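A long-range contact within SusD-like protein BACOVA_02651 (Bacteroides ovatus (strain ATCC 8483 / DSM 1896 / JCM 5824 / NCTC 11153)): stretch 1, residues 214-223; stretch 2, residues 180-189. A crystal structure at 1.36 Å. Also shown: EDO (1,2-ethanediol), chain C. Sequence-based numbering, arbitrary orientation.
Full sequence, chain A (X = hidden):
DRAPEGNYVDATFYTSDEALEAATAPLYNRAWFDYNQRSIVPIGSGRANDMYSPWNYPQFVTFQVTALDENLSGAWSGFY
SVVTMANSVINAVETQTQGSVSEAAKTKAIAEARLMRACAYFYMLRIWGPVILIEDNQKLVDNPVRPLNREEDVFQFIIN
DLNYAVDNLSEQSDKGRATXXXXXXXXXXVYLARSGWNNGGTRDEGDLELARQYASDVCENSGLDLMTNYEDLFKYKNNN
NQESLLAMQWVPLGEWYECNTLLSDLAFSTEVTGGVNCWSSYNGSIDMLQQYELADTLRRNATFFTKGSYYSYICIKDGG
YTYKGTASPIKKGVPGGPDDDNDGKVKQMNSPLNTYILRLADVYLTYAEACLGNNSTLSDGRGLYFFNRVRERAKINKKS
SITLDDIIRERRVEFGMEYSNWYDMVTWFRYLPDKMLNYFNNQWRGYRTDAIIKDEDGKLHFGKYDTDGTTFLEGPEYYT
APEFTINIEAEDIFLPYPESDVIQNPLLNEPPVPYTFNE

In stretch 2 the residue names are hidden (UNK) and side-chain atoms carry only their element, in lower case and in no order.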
# COMPACT_ATOMS: atom_id res chain seq x y z
N TYR A 214 13.14 15.51 -5.79
CA TYR A 214 13.41 14.25 -5.10
C TYR A 214 13.14 13.03 -6.00
O TYR A 214 13.93 12.09 -6.01
CB TYR A 214 12.62 14.17 -3.79
CG TYR A 214 13.23 15.05 -2.72
CD1 TYR A 214 14.38 14.66 -2.08
CD2 TYR A 214 12.67 16.27 -2.38
CE1 TYR A 214 14.97 15.46 -1.12
CE2 TYR A 214 13.26 17.09 -1.43
CZ TYR A 214 14.40 16.67 -0.79
OH TYR A 214 14.97 17.50 0.16
N ALA A 215 12.02 13.04 -6.72
CA ALA A 215 11.70 11.89 -7.55
C ALA A 215 12.70 11.75 -8.71
O ALA A 215 13.14 10.65 -9.01
CB ALA A 215 10.27 11.97 -8.07
N SER A 216 13.06 12.87 -9.33
CA SER A 216 13.99 12.80 -10.47
C SER A 216 15.35 12.28 -10.02
O SER A 216 15.99 11.51 -10.73
CB SER A 216 14.14 14.15 -11.16
OG SER A 216 14.72 15.11 -10.33
N ASP A 217 15.78 12.68 -8.82
CA ASP A 217 17.06 12.20 -8.30
C ASP A 217 17.04 10.66 -8.21
O ASP A 217 17.94 9.97 -8.69
CB ASP A 217 17.31 12.86 -6.94
CG ASP A 217 18.70 12.61 -6.39
OD1 ASP A 217 19.62 12.24 -7.15
OD2 ASP A 217 18.86 12.80 -5.16
N VAL A 218 15.97 10.10 -7.63
CA VAL A 218 15.85 8.65 -7.55
C VAL A 218 15.80 8.00 -8.94
O VAL A 218 16.53 7.04 -9.22
CB VAL A 218 14.60 8.24 -6.74
CG1 VAL A 218 14.45 6.73 -6.70
CG2 VAL A 218 14.67 8.80 -5.32
N CYS A 219 14.94 8.51 -9.80
CA CYS A 219 14.76 7.92 -11.11
C CYS A 219 16.03 7.96 -11.95
O CYS A 219 16.40 6.98 -12.59
CB CYS A 219 13.63 8.64 -11.86
SG CYS A 219 11.99 8.41 -11.12
N GLU A 220 16.68 9.12 -11.98
CA GLU A 220 17.84 9.33 -12.84
C GLU A 220 19.17 8.84 -12.27
O GLU A 220 20.02 8.41 -13.04
CB GLU A 220 18.01 10.81 -13.19
CG GLU A 220 16.80 11.47 -13.85
CD GLU A 220 16.60 11.14 -15.33
OE1 GLU A 220 17.23 10.20 -15.86
OE2 GLU A 220 15.77 11.84 -15.93
N ASN A 221 19.34 8.89 -10.94
CA ASN A 221 20.67 8.76 -10.34
C ASN A 221 20.88 7.55 -9.44
O ASN A 221 22.01 7.26 -9.05
CB ASN A 221 21.02 10.03 -9.54
CG ASN A 221 21.04 11.28 -10.39
OD1 ASN A 221 21.49 11.25 -11.54
ND2 ASN A 221 20.53 12.37 -9.85
N SER A 222 19.81 6.84 -9.08
CA SER A 222 19.94 5.73 -8.14
C SER A 222 20.67 4.52 -8.68
O SER A 222 21.20 3.73 -7.90
CB SER A 222 18.57 5.28 -7.62
OG SER A 222 17.82 4.65 -8.64
N GLY A 223 20.67 4.34 -10.00
CA GLY A 223 21.25 3.17 -10.61
C GLY A 223 20.34 1.95 -10.50
O GLY A 223 20.74 0.85 -10.88
N UNK A 180 18.94 5.89 1.38
CA UNK A 180 18.49 7.26 1.18
C UNK A 180 17.58 7.40 -0.05
O UNK A 180 16.76 8.31 -0.08
o UNK A 180 20.59 7.79 0.12
c UNK A 180 19.66 8.22 1.08
N UNK A 181 17.69 6.50 -1.03
CA UNK A 181 16.78 6.52 -2.17
C UNK A 181 15.34 6.26 -1.74
O UNK A 181 14.41 6.87 -2.28
c UNK A 181 18.63 7.99 -4.87
c UNK A 181 18.59 5.65 -3.71
c UNK A 181 19.15 6.78 -4.42
n UNK A 181 20.76 5.25 -4.12
c UNK A 181 17.20 5.49 -3.23
c UNK A 181 20.51 6.48 -4.65
c UNK A 181 21.35 7.36 -5.32
c UNK A 181 19.48 8.86 -5.54
c UNK A 181 20.82 8.54 -5.74
c UNK A 181 19.61 4.76 -3.56
N UNK A 182 15.15 5.35 -0.79
CA UNK A 182 13.82 5.10 -0.26
C UNK A 182 13.26 6.35 0.42
O UNK A 182 12.12 6.73 0.21
c UNK A 182 13.85 3.94 0.73
N UNK A 183 14.08 7.01 1.24
CA UNK A 183 13.65 8.23 1.92
C UNK A 183 13.30 9.33 0.91
O UNK A 183 12.30 10.02 1.07
c UNK A 183 14.71 8.72 2.90
N UNK A 184 14.12 9.50 -0.12
CA UNK A 184 13.84 10.50 -1.14
C UNK A 184 12.54 10.17 -1.89
O UNK A 184 11.76 11.08 -2.21
c UNK A 184 14.99 10.60 -2.13
c UNK A 184 18.65 11.87 -2.00
n UNK A 184 19.83 11.77 -2.91
c UNK A 184 17.41 11.18 -2.59
c UNK A 184 16.27 11.18 -1.57
N UNK A 185 12.31 8.90 -2.18
CA UNK A 185 11.10 8.48 -2.87
C UNK A 185 9.83 8.76 -2.07
O UNK A 185 8.84 9.26 -2.61
N UNK A 186 9.86 8.43 -0.78
CA UNK A 186 8.72 8.74 0.08
C UNK A 186 8.52 10.25 0.18
O UNK A 186 7.41 10.74 0.11
c UNK A 186 7.68 8.50 2.39
c UNK A 186 7.79 5.84 1.15
c UNK A 186 9.01 6.59 1.43
c UNK A 186 8.86 8.12 1.50
N UNK A 187 9.61 10.99 0.33
CA UNK A 187 9.52 12.44 0.44
C UNK A 187 8.91 13.08 -0.82
O UNK A 187 8.09 14.00 -0.72
c UNK A 187 10.89 13.02 0.78
c UNK A 187 10.96 14.52 1.06
c UNK A 187 9.99 14.93 2.16
c UNK A 187 12.39 14.86 1.48
N UNK A 188 9.25 12.54 -1.99
CA UNK A 188 8.63 13.01 -3.22
C UNK A 188 7.12 12.80 -3.17
O UNK A 188 6.34 13.69 -3.57
c UNK A 188 9.23 12.31 -4.41
N UNK A 189 6.70 11.62 -2.70
CA UNK A 189 5.27 11.31 -2.58
C UNK A 189 4.57 12.25 -1.61
O UNK A 189 3.44 12.66 -1.83
c UNK A 189 5.15 7.42 -2.72
c UNK A 189 5.47 8.83 -3.19
n UNK A 189 3.40 5.74 -2.30
c UNK A 189 3.68 7.20 -2.51
c UNK A 189 5.05 9.85 -2.16
C1 EDO C . 4.25 5.87 1.86
O1 EDO C . 3.14 5.70 0.99
C2 EDO C . 4.04 5.12 3.17
O2 EDO C . 3.30 5.90 4.11
O HOH W 1 23.20 4.07 -5.26

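Stretch 2 is helical throughout and packs against the helix of stretch 1, the two axes approaching to 8.3 Å at 140° between their N-to-C directions. Position 180 carries one carbon and one oxygen, unbranched, and touches nothing on stretch 1; the oxygen is hydrogen-bonded elsewhere in the structure. This is a hydroxymethyl group, hence Ser180.

At position 181 one carbon leads into fused five- and six-membered rings holding eight carbons and one nitrogen. The CA of Ser222 lies over the face of the six-membered ring, 3.6 Å from the centroid and 14° off the normal, a CH-pi contact, and Val218 CG2 and Asn221 CB approach ring carbons. Only an indole fits, so the residue is Trp181. Val218 CG2 comes within 4.1 Å of Trp181 CE3. Trp181 NE1 donates to a water at 2.9 Å, which in turn makes a weak hydrogen bond of 3.3 Å to Ser222 O.

Positions 182 and 183 each have a single side-chain carbon, and neither reaches stretch 1; both are alanines, Ala182 and Ala183.

Position 184 bears four carbons in a row ending in nitrogen, and that nitrogen lies 2.7 Å from Asp217 OD2. A terminal amine on such a chain identifies Lys184. With chi1 in m and the remaining torsions in t, the extended chain brings NZ to the carboxylate, forming a salt bridge and hydrogen bond.

Position 185 has no side-chain atoms, and its backbone N lies 3.9 Å from Val218 CG2: Gly185. Position 186, out of reach of stretch 1, has four carbons, forked at the first, with one arm two carbons long: Ile186.

The four carbons at 187 fork at the second, and one terminal carbon sits over the face of the Tyr214 ring, 3.7 Å from the centroid; this is Leu187, and the carbon is CD2, in a second CH-pi contact. Position 188 has one carbon, 3.9 Å from Tyr214 CB and 3.8 Å from Ala215 CB, and is Ala188. Position 189 again has four carbons in a row and a nitrogen; its CA-to-CB bond points away from stretch 1, which it does not touch. It is Lys189, whose NZ makes a weak hydrogen bond of 3.3 Å to EDO O1.

The contact thus combines apolar packing with one charged pair. Trp181 and Tyr214 each offer a ring face to a carbon of the other stretch, while Val218 fits against Trp181, Lys184 and Gly185. Asn221 ND2 donates to Asp217 OD1 at 2.9 Å, leaving OD2 to pair with Lys184 NZ.

Stretch 2 (180-189) SWAAKGILAK
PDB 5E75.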